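Long-range contact in beta-lactamase OXA-2 (PDB 1K38), which hydrolyses penicillins such as oxacillin by opening the beta-lactam ring, giving bacteria that carry it resistance to these antibiotics: residues L59-D63 against F164-Q169. Coordinates in Å, arbitrary orientation, origin at the centre of the assembly. Residue numbers count along the deposited sequence, not the author numbering.
Sequences LFALD and FRVEHQ
Phe164 lays one face of its ring over Leu59, whose CB sits 3.9 Å from the ring centroid and almost on the ring normal, a CH-pi contact. Build 59-63 as regular alpha-helix, with Asp63 N bonded to Leu59 O at 2.9 Å. The other segment enters extended at Phe164 (phi/psi -140/160), places Arg165 as N-cap and turns helical from Val166; Gln169 N meets Arg165 O at 3.1 Å. In register, Leu59 CA lies 6.2 Å from His168 CA, and Asp63 CA 6.9 Å from Phe164 CA.

With chi1 at m, Phe164 reaches across to helix 56-64: its CZ comes 3.6 Å from Phe60 CD1, the two rings meeting rim to rim, while Asp63 CB lies at its edge, 3.8 Å from Phe164 CD1. His168, also m, repeats the theme four residues after Phe164, in the first turn of its helix. Leu62 CB stands over its imidazole face, 3.5 Å from the ring centroid, and Leu59 CD2 packs 3.5 Å from His168 O. Gln169 NE2 turns back in a weak hydrogen bond to Phe164 O (3.0 Å), and its OE1 accepts one from Leu162 N. At the margin one water accepts from Arg165 NE at 2.7 Å and donates weakly to Asp63 O at 3.4 Å; Asp63 OD1 bonds to Tyr119 OH.

The contact joins helix 56-64, which follows the predicted nucleophile Ser51, to helix 166-175 inside the helical region of the class D beta-lactamase, penicillin-binding transpeptidase fold.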
ATOM      1  N   LEU A  59      -0.224  13.943   8.053  1.00 15.09           N
ATOM      2  CA  LEU A  59      -0.362  14.907   6.965  1.00 15.01           C
ATOM      3  C   LEU A  59       0.138  16.266   7.462  1.00 16.44           C
ATOM      4  O   LEU A  59       0.876  16.955   6.758  1.00 16.66           O
ATOM      5  CB  LEU A  59      -1.824  15.021   6.518  1.00 14.97           C
ATOM      6  CG  LEU A  59      -2.457  13.783   5.872  1.00 16.17           C
ATOM      7  CD1 LEU A  59      -3.948  14.014   5.681  1.00 16.91           C
ATOM      8  CD2 LEU A  59      -1.780  13.499   4.536  1.00 16.26           C
ATOM      9  N   PHE A  60      -0.262  16.648   8.675  1.00 15.95           N
ATOM     10  CA  PHE A  60       0.175  17.921   9.255  1.00 16.43           C
ATOM     11  C   PHE A  60       1.700  17.980   9.298  1.00 17.34           C
ATOM     12  O   PHE A  60       2.308  18.971   8.888  1.00 18.45           O
ATOM     13  CB  PHE A  60      -0.317  18.085  10.702  1.00 16.71           C
ATOM     14  CG  PHE A  60      -1.811  18.215  10.856  1.00 17.21           C
ATOM     15  CD1 PHE A  60      -2.685  18.004   9.792  1.00 18.42           C
ATOM     16  CD2 PHE A  60      -2.346  18.524  12.106  1.00 18.13           C
ATOM     17  CE1 PHE A  60      -4.068  18.100   9.974  1.00 18.53           C
ATOM     18  CE2 PHE A  60      -3.723  18.622  12.296  1.00 18.62           C
ATOM     19  CZ  PHE A  60      -4.584  18.409  11.231  1.00 18.99           C
ATOM     20  N   ALA A  61       2.302  16.917   9.825  1.00 17.40           N
ATOM     21  CA  ALA A  61       3.751  16.819   9.972  1.00 16.53           C
ATOM     22  C   ALA A  61       4.503  16.871   8.646  1.00 18.13           C
ATOM     23  O   ALA A  61       5.539  17.526   8.543  1.00 18.10           O
ATOM     24  CB  ALA A  61       4.110  15.540  10.730  1.00 18.03           C
ATOM     25  N   LEU A  62       3.994  16.176   7.634  1.00 17.73           N
ATOM     26  CA  LEU A  62       4.644  16.179   6.328  1.00 17.32           C
ATOM     27  C   LEU A  62       4.521  17.567   5.701  1.00 17.78           C
ATOM     28  O   LEU A  62       5.475  18.084   5.111  1.00 18.12           O
ATOM     29  CB  LEU A  62       3.997  15.137   5.411  1.00 16.91           C
ATOM     30  CG  LEU A  62       4.311  13.669   5.718  1.00 15.27           C
ATOM     31  CD1 LEU A  62       3.257  12.782   5.067  1.00 14.74           C
ATOM     32  CD2 LEU A  62       5.706  13.318   5.218  1.00 14.91           C
ATOM     33  N   ASP A  63       3.343  18.166   5.836  1.00 18.52           N
ATOM     34  CA  ASP A  63       3.092  19.485   5.275  1.00 17.73           C
ATOM     35  C   ASP A  63       3.947  20.557   5.941  1.00 20.09           C
ATOM     36  O   ASP A  63       4.433  21.468   5.275  1.00 22.02           O
ATOM     37  CB  ASP A  63       1.609  19.847   5.413  1.00 18.95           C
ATOM     38  CG  ASP A  63       1.248  21.111   4.660  1.00 20.13           C
ATOM     39  OD1 ASP A  63       1.352  22.210   5.245  1.00 20.30           O
ATOM     40  OD2 ASP A  63       0.872  21.004   3.474  1.00 22.00           O
ATOM     41  N   PHE A 164      -3.961  18.842   1.168  1.00 15.79           N
ATOM     42  CA  PHE A 164      -2.557  18.516   1.391  1.00 16.00           C
ATOM     43  C   PHE A 164      -2.019  17.960   0.081  1.00 15.18           C
ATOM     44  O   PHE A 164      -2.794  17.532  -0.772  1.00 15.58           O
ATOM     45  CB  PHE A 164      -2.416  17.444   2.477  1.00 17.19           C
ATOM     46  CG  PHE A 164      -2.811  17.911   3.845  1.00 18.35           C
ATOM     47  CD1 PHE A 164      -1.933  18.660   4.619  1.00 18.74           C
ATOM     48  CD2 PHE A 164      -4.075  17.627   4.350  1.00 20.24           C
ATOM     49  CE1 PHE A 164      -2.310  19.122   5.878  1.00 20.88           C
ATOM     50  CE2 PHE A 164      -4.460  18.085   5.604  1.00 21.71           C
ATOM     51  CZ  PHE A 164      -3.576  18.835   6.369  1.00 20.96           C
ATOM     52  N   ARG A 165      -0.701  17.975  -0.081  1.00 16.18           N
ATOM     53  CA  ARG A 165      -0.083  17.435  -1.290  1.00 15.82           C
ATOM     54  C   ARG A 165      -0.594  16.018  -1.499  1.00 16.90           C
ATOM     55  O   ARG A 165      -0.668  15.238  -0.547  1.00 14.47           O
ATOM     56  CB  ARG A 165       1.440  17.371  -1.145  1.00 18.24           C
ATOM     57  CG  ARG A 165       2.142  18.710  -1.021  1.00 19.69           C
ATOM     58  CD  ARG A 165       3.631  18.496  -0.787  1.00 23.60           C
ATOM     59  NE  ARG A 165       4.362  19.753  -0.649  1.00 26.73           N
ATOM     60  CZ  ARG A 165       5.291  20.176  -1.500  1.00 28.80           C
ATOM     61  NH1 ARG A 165       5.609  19.442  -2.559  1.00 28.95           N
ATOM     62  NH2 ARG A 165       5.903  21.336  -1.291  1.00 30.11           N
ATOM     63  N   VAL A 166      -0.936  15.678  -2.736  1.00 15.98           N
ATOM     64  CA  VAL A 166      -1.412  14.330  -3.011  1.00 15.66           C
ATOM     65  C   VAL A 166      -0.333  13.314  -2.619  1.00 16.38           C
ATOM     66  O   VAL A 166      -0.650  12.216  -2.155  1.00 15.12           O
ATOM     67  CB  VAL A 166      -1.802  14.165  -4.495  1.00 15.08           C
ATOM     68  CG1 VAL A 166      -2.012  12.687  -4.835  1.00 16.94           C
ATOM     69  CG2 VAL A 166      -3.082  14.947  -4.767  1.00 15.04           C
ATOM     70  N   GLU A 167       0.941  13.673  -2.782  1.00 14.76           N
ATOM     71  CA  GLU A 167       2.004  12.745  -2.407  1.00 14.85           C
ATOM     72  C   GLU A 167       1.911  12.399  -0.918  1.00 15.03           C
ATOM     73  O   GLU A 167       2.161  11.250  -0.526  1.00 13.75           O
ATOM     74  CB  GLU A 167       3.396  13.321  -2.728  1.00 17.28           C
ATOM     75  CG  GLU A 167       3.757  14.619  -2.024  1.00 16.20           C
ATOM     76  CD  GLU A 167       5.242  14.934  -2.126  1.00 19.02           C
ATOM     77  OE1 GLU A 167       6.057  14.087  -1.704  1.00 17.57           O
ATOM     78  OE2 GLU A 167       5.595  16.031  -2.620  1.00 22.42           O
ATOM     79  N   HIS A 168       1.538  13.382  -0.096  1.00 13.47           N
ATOM     80  CA  HIS A 168       1.422  13.148   1.344  1.00 14.65           C
ATOM     81  C   HIS A 168       0.206  12.287   1.658  1.00 13.64           C
ATOM     82  O   HIS A 168       0.257  11.424   2.540  1.00 13.61           O
ATOM     83  CB  HIS A 168       1.327  14.474   2.102  1.00 14.93           C
ATOM     84  CG  HIS A 168       2.589  15.276   2.067  1.00 17.21           C
ATOM     85  ND1 HIS A 168       3.815  14.723   1.767  1.00 19.29           N
ATOM     86  CD2 HIS A 168       2.818  16.586   2.321  1.00 15.28           C
ATOM     87  CE1 HIS A 168       4.746  15.659   1.837  1.00 16.93           C
ATOM     88  NE2 HIS A 168       4.167  16.797   2.171  1.00 20.95           N
ATOM     89  N   GLN A 169      -0.886  12.520   0.940  1.00 12.49           N
ATOM     90  CA  GLN A 169      -2.090  11.723   1.144  1.00 13.53           C
ATOM     91  C   GLN A 169      -1.810  10.277   0.745  1.00 13.45           C
ATOM     92  O   GLN A 169      -2.255   9.345   1.421  1.00 13.89           O
ATOM     93  CB  GLN A 169      -3.260  12.295   0.335  1.00 13.03           C
ATOM     94  CG  GLN A 169      -3.670  13.695   0.775  1.00 13.86           C
ATOM     95  CD  GLN A 169      -4.881  14.216   0.023  1.00 15.65           C
ATOM     96  OE1 GLN A 169      -6.006  13.762   0.237  1.00 15.07           O
ATOM     97  NE2 GLN A 169      -4.654  15.172  -0.873  1.00 17.20           N
TER
HETATM   98  O   HOH W   1       4.305  20.550   1.968  1.00 37.10           O